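Local structure of AvrRxo1-ORF1 (Xanthomonas oryzae pv. oryzicola, 4Z8T) at residues Y164-Y169 and M225-R230; K38-L43 and H127-F132; N299-A302 and R306-K309; R230-P235 and G260-E265. The protein is a type III effector with a polynucleotide kinase domain of the P-loop (zeta toxin) type, probably a phosphotransferase, and forms a complex with its interactor AvrRxo1-ORF2. All coordinates share one frame; numbering follows the deposited sequence.

Overall arrangement
Contacts 1 and 4 share helix 224-233 and touch where Ile228 CG2 meets Phe262 CE1, 3.9 Å apart; one joins that helix to helix 163-176, the other to 261-263, the outermost strand of this chain's sheet. Contact 2, centred about 28 Å from contact 1, links helices 34-60 and 123-141, and its touching residues are all buried. Yet its chemistry is polar: a histidine bonded to a carboxylate, with Phe132 alongside. The others are partly buried, contacts 3 and 4 each touching through one exposed residue. Contact 1 sets a tyrosine-aspartate bond beside aliphatic packing; contact 4 is wholly apolar. Contact 3 is a local fold-back at the start of helix 304-315, with one small hydrophobic patch and a water.

Contact 1: residues Y164-Y169 and M225-R230; sequences YEIDSY and MYVIDR
Two neighbouring helices of the P-loop kinase-like domain, 163-176 and 224-233, meet here through Ile166 and Asp167 on one and Tyr226 and Val227 on the other. The segment axes run almost parallel, 24° apart, with 10.7 Å between them, a spacing bridged by side chains alone. Ile166 and Val227 cross at about a right angle: Val227 CG2 lies 3.7 Å from Ile166 CG1 and also reaches Ile166 CD1. Beside this apolar pair, Tyr226 OH donates to Asp167 OD1 (2.6 Å), which accepts on its syn lone pair, on the side of OD2. The carboxylate reaches the phenol at the ring edge, near the ring plane, with its own plane turned 59° from the ring. Tyr226 extends across the gap because its CG is anti to the backbone N (chi1 175°). One ring face carries Arg230 in a cation-pi contact, NH2 standing 3.1 Å above the plane toward the rim. The guanidinium charge, with NE 5.6 Å from Asp167 OD1 and so not in contact, may favour the ionised carboxylate. Asp229 makes a salt bridge to Lys17 of the AvrRxo1-ORF2 chain. Around the pair, Ile166 rests on Leu160 in the loop before helix 163-176, and Val227 packs on Tyr240 of strand 238-245.

Contact 2: residues K38-L43 and H127-F132; sequences KLHEKL and HSESSF
His40 reaches from helix 34-60 to Glu129 and Phe132 of helix 123-141. Its CB points at that helix, and with CG beside the backbone N (chi1 -68°) the imidazole is carried into the space between the two backbones, whose nearest CA atoms, those of His40 and Glu129, are 9.3 Å apart. Along the ring, ND1 lies 3.7 Å from Phe132 CE2, at the edge of the phenyl and near its plane. CE1 comes next, 3.9 Å from the same CE2. On the other side of NE2, CD2 lies 3.5 Å from Glu129 OE2. At the tip NE2 donates to Glu129 OE2, 2.6 Å away, in a nearly straight bond (167°) lying close to the imidazole plane. Glu129 arrives with an extended chain and accepts on the anti lone pair of OE2, its carboxylate turned 78° from the ring. This buried carboxylate has further partners: OE2 forms a salt bridge with Arg36, and OE1 a hydrogen bond with Thr6, so both oxygens are engaged. Trp32 packs edge-to-face on His40 and meets Phe132 as well. Helix 108-113 flanks the two long helices, with Leu111 touching Glu129 and Leu43 of helix 34-60 resting on Ser110 and Leu111.

Contact 3: residues N299-A302 and R306-K309; sequences NNIA and RAAK
Ile301 lays its CG2 methyl on one face of the peptide that joins Arg306 to Ala307, while the second flat group, the guanidinium of Arg306, meets a bridging water obliquely. The methyl stands almost straight above the peptide nitrogen, 3.7 Å from Ala307 N and nearly the same height above the peptide plane, so it covers a face of the amide and does not approach its N-H edge. From there CG2 also meets the methyl at Ala307 CB (3.9 Å) and brushes Arg306 CB (4.0 Å). With CG2 anti to the backbone N of Ile301, the branch leans over the carbonyl side of its own residue and toward the helix. Arg306 is bent at chi2 and chi3, which brings its end back toward the loop, where NH2 gives a weak hydrogen bond of 3.0 Å to the water. The water lies about 40° out of the guanidinium plane and accepts a second weak bond from Ala302 N at 3.2 Å, a loose bridge between loop and side chain. The short Ala307 side chain lets Ile301 come down on the backbone. Close by, Asp303 OD2 accepts from Arg306 N, tying the residue just before helix 304-315 to its first turn. The whole forms a short loop linking two consecutive helices, 291-298 and 304-315: the chain passes through an extended residue, Ile301, before the second helix begins, and this hydrophobic residue packs on that helix's first turn.

Contact 4: residues R230-P235 and G260-E265; sequences RFIADP and GEFSVE
Ile232, near the C-terminal end of helix 224-233, is the first residue of 230-235 to touch the strand side, where it meets Phe262. Its extended outer chain carries CD1 over the centre of the phenyl ring, 3.9 Å from the centroid and only 10° off the ring normal, a CH-pi contact. CG1 lies over the CG-CD1 side of the ring, 4.1 Å from Phe262 CG. Phe262 has CG anti to its backbone N (chi1 173°), which carries the ring toward helix 224-233; His13 of the AvrRxo1-ORF2 chain meets the same ring edge-to-face. The contact lies at the margin of the P-loop-type fold, where the helix preceding the parallel strand 238-245 ends beside a beta hairpin formed by strands 251-258 and 261-263. Just past the hairpin, Val264 makes backbone hydrogen bonds to the AvrRxo1-ORF2 chain. Further on, Asp234 breaks the helical conformation and directs its carboxylate to Lys174 of helix 163-176 in a salt bridge. Pro235 then comes up against the residue just before strand 261-263: its CB lies 3.9 Å from Gly260 CA, and the CA atoms of these two residues are 4.3 Å apart. Gly260, at positive phi (84°), stands in the short link between the hairpin strands.

Contact 1: residues Y164-Y169 and M225-R230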
loop_
_atom_site.group_PDB
_atom_site.type_symbol
_atom_site.label_atom_id
_atom_site.label_comp_id
_atom_site.label_asym_id
_atom_site.label_seq_id
_atom_site.Cartn_x
_atom_site.Cartn_y
_atom_site.Cartn_z
ATOM N N TYR A 164 16.657 13.679 -16.137
ATOM C CA TYR A 164 17.766 14.096 -16.995
ATOM C C TYR A 164 17.897 13.219 -18.232
ATOM O O TYR A 164 18.246 13.708 -19.307
ATOM C CB TYR A 164 19.100 14.194 -16.237
ATOM C CG TYR A 164 19.781 12.885 -15.905
ATOM C CD1 TYR A 164 19.520 12.232 -14.712
ATOM C CD2 TYR A 164 20.726 12.330 -16.759
ATOM C CE1 TYR A 164 20.154 11.052 -14.395
ATOM C CE2 TYR A 164 21.361 11.142 -16.445
ATOM C CZ TYR A 164 21.069 10.515 -15.259
ATOM O OH TYR A 164 21.691 9.332 -14.924
ATOM N N GLU A 165 17.582 11.938 -18.091
ATOM C CA GLU A 165 17.694 11.019 -19.215
ATOM C C GLU A 165 16.592 11.303 -20.233
ATOM O O GLU A 165 16.841 11.383 -21.439
ATOM C CB GLU A 165 17.610 9.569 -18.720
ATOM C CG GLU A 165 18.628 9.216 -17.648
ATOM C CD GLU A 165 18.507 7.779 -17.156
ATOM O OE1 GLU A 165 17.427 7.398 -16.658
ATOM O OE2 GLU A 165 19.503 7.027 -17.250
ATOM N N ILE A 166 15.368 11.429 -19.728
ATOM C CA ILE A 166 14.219 11.762 -20.552
ATOM C C ILE A 166 14.437 13.092 -21.294
ATOM O O ILE A 166 14.210 13.173 -22.506
ATOM C CB ILE A 166 12.934 11.792 -19.697
ATOM C CG1 ILE A 166 12.593 10.373 -19.232
ATOM C CG2 ILE A 166 11.774 12.394 -20.466
ATOM C CD1 ILE A 166 12.212 9.446 -20.365
ATOM N N ASP A 167 14.911 14.111 -20.576
ATOM C CA ASP A 167 15.192 15.410 -21.189
ATOM C C ASP A 167 16.220 15.292 -22.308
ATOM O O ASP A 167 16.092 15.932 -23.354
ATOM C CB ASP A 167 15.723 16.401 -20.140
ATOM C CG ASP A 167 14.651 16.893 -19.186
ATOM O OD1 ASP A 167 13.452 16.702 -19.468
ATOM O OD2 ASP A 167 15.018 17.501 -18.152
ATOM N N SER A 168 17.246 14.485 -22.071
ATOM C CA SER A 168 18.317 14.310 -23.036
ATOM C C SER A 168 17.803 13.681 -24.320
ATOM O O SER A 168 18.166 14.126 -25.403
ATOM C CB SER A 168 19.475 13.491 -22.451
ATOM O OG SER A 168 19.167 12.105 -22.403
ATOM N N TYR A 169 16.939 12.672 -24.214
ATOM C CA TYR A 169 16.419 12.044 -25.428
ATOM C C TYR A 169 15.405 12.917 -26.163
ATOM O O TYR A 169 15.349 12.898 -27.395
ATOM C CB TYR A 169 15.903 10.610 -25.168
ATOM C CG TYR A 169 17.061 9.649 -25.048
ATOM C CD1 TYR A 169 17.815 9.305 -26.164
ATOM C CD2 TYR A 169 17.441 9.131 -23.816
ATOM C CE1 TYR A 169 18.899 8.454 -26.059
ATOM C CE2 TYR A 169 18.524 8.282 -23.704
ATOM C CZ TYR A 169 19.239 7.942 -24.826
ATOM O OH TYR A 169 20.318 7.103 -24.713
HETATM N N MSE A 225 5.199 10.460 -14.036
HETATM C CA MSE A 225 4.267 11.523 -14.385
HETATM C C MSE A 225 4.985 12.712 -15.030
HETATM O O MSE A 225 4.386 13.440 -15.830
HETATM C CB MSE A 225 3.412 11.928 -13.186
HETATM C CG MSE A 225 2.476 10.806 -12.790
HETATM SE SE MSE A 225 1.290 11.299 -11.325
HETATM C CE MSE A 225 -0.148 11.984 -12.382
ATOM N N TYR A 226 6.264 12.886 -14.710
ATOM C CA TYR A 226 7.066 13.907 -15.386
ATOM C C TYR A 226 7.157 13.609 -16.874
ATOM O O TYR A 226 7.057 14.513 -17.717
ATOM C CB TYR A 226 8.475 13.992 -14.790
ATOM C CG TYR A 226 9.375 14.945 -15.540
ATOM C CD1 TYR A 226 10.134 14.516 -16.629
ATOM C CD2 TYR A 226 9.456 16.280 -15.174
ATOM C CE1 TYR A 226 10.951 15.395 -17.328
ATOM C CE2 TYR A 226 10.275 17.156 -15.865
ATOM C CZ TYR A 226 11.014 16.712 -16.935
ATOM O OH TYR A 226 11.824 17.598 -17.619
ATOM N N VAL A 227 7.354 12.337 -17.214
ATOM C CA VAL A 227 7.400 11.962 -18.618
ATOM C C VAL A 227 6.063 12.251 -19.301
ATOM O O VAL A 227 6.025 12.814 -20.383
ATOM C CB VAL A 227 7.776 10.465 -18.784
ATOM C CG1 VAL A 227 7.827 10.096 -20.265
ATOM C CG2 VAL A 227 9.108 10.197 -18.115
ATOM N N ILE A 228 4.965 11.871 -18.654
ATOM C CA ILE A 228 3.651 12.070 -19.220
ATOM C C ILE A 228 3.406 13.561 -19.447
ATOM O O ILE A 228 2.872 13.946 -20.488
ATOM C CB ILE A 228 2.591 11.473 -18.300
ATOM C CG1 ILE A 228 2.826 9.962 -18.242
ATOM C CG2 ILE A 228 1.191 11.811 -18.794
ATOM C CD1 ILE A 228 1.893 9.209 -17.312
ATOM N N ASP A 229 3.835 14.376 -18.489
ATOM C CA ASP A 229 3.667 15.840 -18.581
ATOM C C ASP A 229 4.328 16.391 -19.825
ATOM O O ASP A 229 3.829 17.340 -20.423
ATOM C CB ASP A 229 4.273 16.551 -17.357
ATOM C CG ASP A 229 3.307 16.675 -16.199
ATOM O OD1 ASP A 229 2.098 16.450 -16.384
ATOM O OD2 ASP A 229 3.771 17.026 -15.098
ATOM N N ARG A 230 5.457 15.821 -20.223
ATOM C CA ARG A 230 6.110 16.313 -21.431
ATOM C C ARG A 230 5.250 16.122 -22.667
ATOM O O ARG A 230 5.254 16.975 -23.561
ATOM C CB ARG A 230 7.487 15.664 -21.634
ATOM C CG ARG A 230 8.436 15.813 -20.452
ATOM C CD ARG A 230 9.043 17.211 -20.288
ATOM N NE ARG A 230 8.075 18.248 -19.916
ATOM C CZ ARG A 230 7.526 18.398 -18.706
ATOM N NH1 ARG A 230 6.673 19.395 -18.489
ATOM N NH2 ARG A 230 7.805 17.565 -17.709
#

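Contact 2: residues K38-L43 and H127-F132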
loop_
_atom_site.group_PDB
_atom_site.type_symbol
_atom_site.label_atom_id
_atom_site.label_comp_id
_atom_site.label_asym_id
_atom_site.label_seq_id
_atom_site.Cartn_x
_atom_site.Cartn_y
_atom_site.Cartn_z
ATOM N N LYS A 38 40.203 -3.167 -32.323
ATOM C CA LYS A 38 39.658 -3.890 -33.468
ATOM C C LYS A 38 38.310 -4.536 -33.146
ATOM O O LYS A 38 37.403 -4.527 -33.979
ATOM C CB LYS A 38 40.643 -4.956 -33.953
ATOM C CG LYS A 38 41.896 -4.413 -34.627
ATOM C CD LYS A 38 42.770 -5.573 -35.110
ATOM C CE LYS A 38 44.215 -5.149 -35.390
ATOM N NZ LYS A 38 44.357 -4.332 -36.625
ATOM N N LEU A 39 38.196 -5.109 -31.952
ATOM C CA LEU A 39 36.938 -5.720 -31.516
ATOM C C LEU A 39 35.842 -4.666 -31.447
ATOM O O LEU A 39 34.703 -4.904 -31.881
ATOM C CB LEU A 39 37.109 -6.392 -30.148
ATOM C CG LEU A 39 35.854 -7.043 -29.554
ATOM C CD1 LEU A 39 35.265 -8.067 -30.515
ATOM C CD2 LEU A 39 36.174 -7.684 -28.203
ATOM N N HIS A 40 36.187 -3.504 -30.906
ATOM C CA HIS A 40 35.233 -2.393 -30.835
ATOM C C HIS A 40 34.723 -2.032 -32.215
ATOM O O HIS A 40 33.521 -1.842 -32.413
ATOM C CB HIS A 40 35.875 -1.159 -30.205
ATOM C CG HIS A 40 36.194 -1.317 -28.756
ATOM N ND1 HIS A 40 36.997 -0.435 -28.066
ATOM C CD2 HIS A 40 35.822 -2.268 -27.859
ATOM C CE1 HIS A 40 37.102 -0.827 -26.809
ATOM N NE2 HIS A 40 36.402 -1.939 -26.660
ATOM N N GLU A 41 35.642 -1.911 -33.170
ATOM C CA GLU A 41 35.273 -1.515 -34.520
ATOM C C GLU A 41 34.345 -2.544 -35.148
ATOM O O GLU A 41 33.377 -2.198 -35.833
ATOM C CB GLU A 41 36.535 -1.299 -35.375
ATOM C CG GLU A 41 37.377 -0.121 -34.898
ATOM C CD GLU A 41 38.824 -0.160 -35.388
ATOM O OE1 GLU A 41 39.198 -1.086 -36.142
ATOM O OE2 GLU A 41 39.592 0.748 -35.005
ATOM N N LYS A 42 34.632 -3.815 -34.899
ATOM C CA LYS A 42 33.826 -4.892 -35.438
ATOM C C LYS A 42 32.417 -4.851 -34.853
ATOM O O LYS A 42 31.436 -4.954 -35.584
ATOM C CB LYS A 42 34.454 -6.249 -35.134
ATOM C CG LYS A 42 33.683 -7.393 -35.764
ATOM C CD LYS A 42 34.221 -8.762 -35.374
ATOM C CE LYS A 42 33.785 -9.157 -33.974
ATOM N NZ LYS A 42 33.975 -10.623 -33.729
ATOM N N LEU A 43 32.323 -4.706 -33.539
ATOM C CA LEU A 43 31.011 -4.697 -32.900
ATOM C C LEU A 43 30.183 -3.481 -33.306
ATOM O O LEU A 43 28.961 -3.594 -33.478
ATOM C CB LEU A 43 31.145 -4.786 -31.382
ATOM C CG LEU A 43 31.850 -6.059 -30.903
ATOM C CD1 LEU A 43 31.872 -6.091 -29.388
ATOM C CD2 LEU A 43 31.171 -7.291 -31.437
ATOM N N HIS A 127 30.697 -4.119 -18.272
ATOM C CA HIS A 127 29.653 -3.092 -18.360
ATOM C C HIS A 127 30.142 -1.710 -18.798
ATOM O O HIS A 127 29.527 -1.074 -19.673
ATOM C CB HIS A 127 28.852 -2.964 -17.064
ATOM C CG HIS A 127 27.813 -1.890 -17.128
ATOM N ND1 HIS A 127 26.657 -2.014 -17.870
ATOM C CD2 HIS A 127 27.772 -0.654 -16.575
ATOM C CE1 HIS A 127 25.944 -0.907 -17.763
ATOM N NE2 HIS A 127 26.598 -0.069 -16.981
ATOM N N SER A 128 31.223 -1.233 -18.190
ATOM C CA SER A 128 31.756 0.077 -18.558
ATOM C C SER A 128 32.107 0.121 -20.035
ATOM O O SER A 128 31.750 1.059 -20.745
ATOM C CB SER A 128 32.988 0.419 -17.720
ATOM O OG SER A 128 32.617 0.659 -16.377
ATOM N N GLU A 129 32.817 -0.898 -20.495
ATOM C CA GLU A 129 33.157 -0.981 -21.907
ATOM C C GLU A 129 31.913 -1.017 -22.807
ATOM O O GLU A 129 31.878 -0.380 -23.863
ATOM C CB GLU A 129 34.039 -2.209 -22.153
ATOM C CG GLU A 129 34.619 -2.284 -23.548
ATOM C CD GLU A 129 35.455 -3.534 -23.738
ATOM O OE1 GLU A 129 35.275 -4.498 -22.952
ATOM O OE2 GLU A 129 36.278 -3.556 -24.676
ATOM N N SER A 130 30.885 -1.751 -22.391
ATOM C CA SER A 130 29.684 -1.873 -23.214
ATOM C C SER A 130 28.954 -0.534 -23.257
ATOM O O SER A 130 28.347 -0.185 -24.268
ATOM C CB SER A 130 28.767 -2.987 -22.705
ATOM O OG SER A 130 28.038 -2.584 -21.565
ATOM N N SER A 131 29.040 0.214 -22.161
ATOM C CA SER A 131 28.391 1.526 -22.081
ATOM C C SER A 131 29.110 2.501 -23.005
ATOM O O SER A 131 28.477 3.269 -23.735
ATOM C CB SER A 131 28.370 2.032 -20.636
ATOM O OG SER A 131 27.697 3.276 -20.546
ATOM N N PHE A 132 30.436 2.441 -22.992
ATOM C CA PHE A 132 31.244 3.222 -23.918
ATOM C C PHE A 132 30.880 2.928 -25.374
ATOM O O PHE A 132 30.724 3.845 -26.185
ATOM C CB PHE A 132 32.727 2.963 -23.654
ATOM C CG PHE A 132 33.602 3.188 -24.841
ATOM C CD1 PHE A 132 33.999 4.466 -25.196
ATOM C CD2 PHE A 132 34.051 2.114 -25.593
ATOM C CE1 PHE A 132 34.814 4.671 -26.295
ATOM C CE2 PHE A 132 34.863 2.315 -26.696
ATOM C CZ PHE A 132 35.246 3.598 -27.042
#

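Contact 3: residues N299-A302 and R306-K309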
loop_
_atom_site.group_PDB
_atom_site.type_symbol
_atom_site.label_atom_id
_atom_site.label_comp_id
_atom_site.label_asym_id
_atom_site.label_seq_id
_atom_site.Cartn_x
_atom_site.Cartn_y
_atom_site.Cartn_z
ATOM N N ASN A 299 -0.346 -18.824 -8.388
ATOM C CA ASN A 299 -1.804 -18.675 -8.340
ATOM C C ASN A 299 -2.313 -17.649 -9.350
ATOM O O ASN A 299 -3.469 -17.710 -9.779
ATOM C CB ASN A 299 -2.249 -18.280 -6.926
ATOM C CG ASN A 299 -3.741 -18.460 -6.706
ATOM O OD1 ASN A 299 -4.320 -19.470 -7.114
ATOM N ND2 ASN A 299 -4.371 -17.483 -6.058
ATOM N N ASN A 300 -1.449 -16.706 -9.727
ATOM C CA ASN A 300 -1.827 -15.656 -10.679
ATOM C C ASN A 300 -1.153 -15.787 -12.039
ATOM O O ASN A 300 -1.076 -14.830 -12.820
ATOM C CB ASN A 300 -1.587 -14.260 -10.087
ATOM C CG ASN A 300 -2.556 -13.928 -8.970
ATOM O OD1 ASN A 300 -2.150 -13.601 -7.854
ATOM N ND2 ASN A 300 -3.841 -14.010 -9.266
ATOM N N ILE A 301 -0.660 -16.981 -12.332
ATOM C CA ILE A 301 -0.108 -17.242 -13.647
ATOM C C ILE A 301 -0.862 -18.427 -14.250
ATOM O O ILE A 301 -0.767 -19.545 -13.744
ATOM C CB ILE A 301 1.395 -17.562 -13.587
ATOM C CG1 ILE A 301 2.163 -16.415 -12.919
ATOM C CG2 ILE A 301 1.928 -17.807 -14.984
ATOM C CD1 ILE A 301 3.628 -16.720 -12.619
ATOM N N ALA A 302 -1.602 -18.180 -15.328
ATOM C CA ALA A 302 -2.453 -19.215 -15.927
ATOM C C ALA A 302 -1.788 -19.959 -17.082
ATOM O O ALA A 302 -2.132 -21.111 -17.359
ATOM C CB ALA A 302 -3.784 -18.619 -16.378
ATOM N N ARG A 306 4.714 -20.386 -18.938
ATOM C CA ARG A 306 5.147 -19.320 -18.033
ATOM C C ARG A 306 5.116 -19.790 -16.580
ATOM O O ARG A 306 6.037 -19.515 -15.813
ATOM C CB ARG A 306 4.284 -18.060 -18.225
ATOM C CG ARG A 306 4.897 -17.018 -19.174
ATOM C CD ARG A 306 3.854 -16.229 -19.993
ATOM N NE ARG A 306 2.814 -15.593 -19.180
ATOM C CZ ARG A 306 2.113 -14.522 -19.552
ATOM N NH1 ARG A 306 2.342 -13.938 -20.725
ATOM N NH2 ARG A 306 1.187 -14.021 -18.745
ATOM N N ALA A 307 4.067 -20.515 -16.206
ATOM C CA ALA A 307 3.953 -20.986 -14.837
ATOM C C ALA A 307 5.094 -21.947 -14.513
ATOM O O ALA A 307 5.715 -21.850 -13.460
ATOM C CB ALA A 307 2.593 -21.651 -14.612
ATOM N N ALA A 308 5.368 -22.879 -15.426
ATOM C CA ALA A 308 6.441 -23.851 -15.219
ATOM C C ALA A 308 7.808 -23.195 -15.100
ATOM O O ALA A 308 8.608 -23.556 -14.245
ATOM C CB ALA A 308 6.452 -24.874 -16.346
ATOM N N LYS A 309 8.072 -22.214 -15.957
ATOM C CA LYS A 309 9.361 -21.533 -15.932
ATOM C C LYS A 309 9.524 -20.668 -14.692
ATOM O O LYS A 309 10.612 -20.575 -14.138
ATOM C CB LYS A 309 9.541 -20.700 -17.210
ATOM C CG LYS A 309 9.666 -21.565 -18.452
ATOM C CD LYS A 309 9.717 -20.729 -19.730
ATOM C CE LYS A 309 10.063 -21.610 -20.925
ATOM N NZ LYS A 309 10.019 -20.870 -22.221
HETATM O O HOH W 1 -0.198 -16.414 -17.626
#

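Contact 4: residues R230-P235 and G260-E265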
loop_
_atom_site.group_PDB
_atom_site.type_symbol
_atom_site.label_atom_id
_atom_site.label_comp_id
_atom_site.label_asym_id
_atom_site.label_seq_id
_atom_site.Cartn_x
_atom_site.Cartn_y
_atom_site.Cartn_z
ATOM N N ARG A 230 5.457 15.821 -20.223
ATOM C CA ARG A 230 6.110 16.313 -21.431
ATOM C C ARG A 230 5.250 16.122 -22.667
ATOM O O ARG A 230 5.254 16.975 -23.561
ATOM C CB ARG A 230 7.487 15.664 -21.634
ATOM C CG ARG A 230 8.436 15.813 -20.452
ATOM C CD ARG A 230 9.043 17.211 -20.288
ATOM N NE ARG A 230 8.075 18.248 -19.916
ATOM C CZ ARG A 230 7.526 18.398 -18.706
ATOM N NH1 ARG A 230 6.673 19.395 -18.489
ATOM N NH2 ARG A 230 7.805 17.565 -17.709
ATOM N N PHE A 231 4.521 15.000 -22.734
ATOM C CA PHE A 231 3.656 14.746 -23.867
ATOM C C PHE A 231 2.344 15.509 -23.784
ATOM O O PHE A 231 1.806 15.937 -24.811
ATOM C CB PHE A 231 3.401 13.244 -24.043
ATOM C CG PHE A 231 4.625 12.491 -24.498
ATOM C CD1 PHE A 231 5.587 12.106 -23.593
ATOM C CD2 PHE A 231 4.816 12.195 -25.844
ATOM C CE1 PHE A 231 6.716 11.419 -24.012
ATOM C CE2 PHE A 231 5.956 11.516 -26.274
ATOM C CZ PHE A 231 6.900 11.127 -25.349
ATOM N N ILE A 232 1.831 15.688 -22.573
ATOM C CA ILE A 232 0.630 16.503 -22.401
ATOM C C ILE A 232 0.933 17.933 -22.837
ATOM O O ILE A 232 0.100 18.583 -23.470
ATOM C CB ILE A 232 0.146 16.491 -20.940
ATOM C CG1 ILE A 232 -0.389 15.100 -20.581
ATOM C CG2 ILE A 232 -0.954 17.533 -20.721
ATOM C CD1 ILE A 232 -0.830 14.964 -19.138
ATOM N N ALA A 233 2.131 18.415 -22.524
ATOM C CA ALA A 233 2.482 19.815 -22.810
ATOM C C ALA A 233 2.764 20.074 -24.284
ATOM O O ALA A 233 2.512 21.170 -24.788
ATOM C CB ALA A 233 3.669 20.241 -21.988
ATOM N N ASP A 234 3.306 19.082 -24.983
ATOM C CA ASP A 234 3.747 19.303 -26.355
ATOM C C ASP A 234 3.260 18.201 -27.284
ATOM O O ASP A 234 3.929 17.183 -27.435
ATOM C CB ASP A 234 5.270 19.379 -26.395
ATOM C CG ASP A 234 5.805 19.627 -27.789
ATOM O OD1 ASP A 234 5.026 20.046 -28.677
ATOM O OD2 ASP A 234 7.012 19.410 -27.998
ATOM N N PRO A 235 2.093 18.401 -27.914
ATOM C CA PRO A 235 1.521 17.399 -28.828
ATOM C C PRO A 235 2.457 17.053 -29.983
ATOM O O PRO A 235 2.394 15.941 -30.517
ATOM C CB PRO A 235 0.275 18.094 -29.375
ATOM C CG PRO A 235 -0.079 19.098 -28.332
ATOM C CD PRO A 235 1.210 19.566 -27.735
ATOM N N GLY A 260 -1.985 14.237 -29.112
ATOM C CA GLY A 260 -2.174 15.319 -28.161
ATOM C C GLY A 260 -3.284 15.076 -27.156
ATOM O O GLY A 260 -3.475 15.865 -26.229
ATOM N N GLU A 261 -4.021 13.989 -27.327
ATOM C CA GLU A 261 -5.158 13.719 -26.463
ATOM C C GLU A 261 -4.739 12.839 -25.290
ATOM O O GLU A 261 -4.198 11.750 -25.497
ATOM C CB GLU A 261 -6.271 13.051 -27.271
ATOM C CG GLU A 261 -7.548 12.796 -26.496
ATOM C CD GLU A 261 -8.804 12.976 -27.342
ATOM O OE1 GLU A 261 -8.808 13.826 -28.261
ATOM O OE2 GLU A 261 -9.794 12.258 -27.084
ATOM N N PHE A 262 -4.982 13.314 -24.067
ATOM C CA PHE A 262 -4.645 12.564 -22.850
ATOM C C PHE A 262 -5.855 11.822 -22.288
ATOM O O PHE A 262 -6.917 12.410 -22.083
ATOM C CB PHE A 262 -4.079 13.512 -21.789
ATOM C CG PHE A 262 -3.850 12.862 -20.452
ATOM C CD1 PHE A 262 -2.913 11.838 -20.303
ATOM C CD2 PHE A 262 -4.550 13.282 -19.338
ATOM C CE1 PHE A 262 -2.687 11.253 -19.071
ATOM C CE2 PHE A 262 -4.339 12.682 -18.103
ATOM C CZ PHE A 262 -3.409 11.681 -17.964
ATOM N N SER A 263 -5.699 10.519 -22.062
ATOM C CA SER A 263 -6.763 9.690 -21.537
ATOM C C SER A 263 -6.204 8.789 -20.461
ATOM O O SER A 263 -5.028 8.460 -20.470
ATOM C CB SER A 263 -7.321 8.798 -22.646
ATOM O OG SER A 263 -7.903 9.587 -23.661
ATOM N N VAL A 264 -7.048 8.386 -19.528
ATOM C CA VAL A 264 -6.625 7.424 -18.518
ATOM C C VAL A 264 -7.500 6.204 -18.647
ATOM O O VAL A 264 -8.624 6.184 -18.156
ATOM C CB VAL A 264 -6.731 8.007 -17.101
ATOM C CG1 VAL A 264 -6.279 6.963 -16.057
ATOM C CG2 VAL A 264 -5.875 9.252 -16.990
ATOM N N GLU A 265 -6.977 5.190 -19.326
ATOM C CA GLU A 265 -7.737 3.965 -19.565
ATOM C C GLU A 265 -7.953 3.108 -18.318
ATOM O O GLU A 265 -8.917 2.339 -18.262
ATOM C CB GLU A 265 -7.055 3.145 -20.660
ATOM C CG GLU A 265 -7.089 3.802 -22.054
ATOM C CD GLU A 265 -5.986 4.818 -22.276
ATOM O OE1 GLU A 265 -5.993 5.484 -23.340
ATOM O OE2 GLU A 265 -5.094 4.932 -21.409
#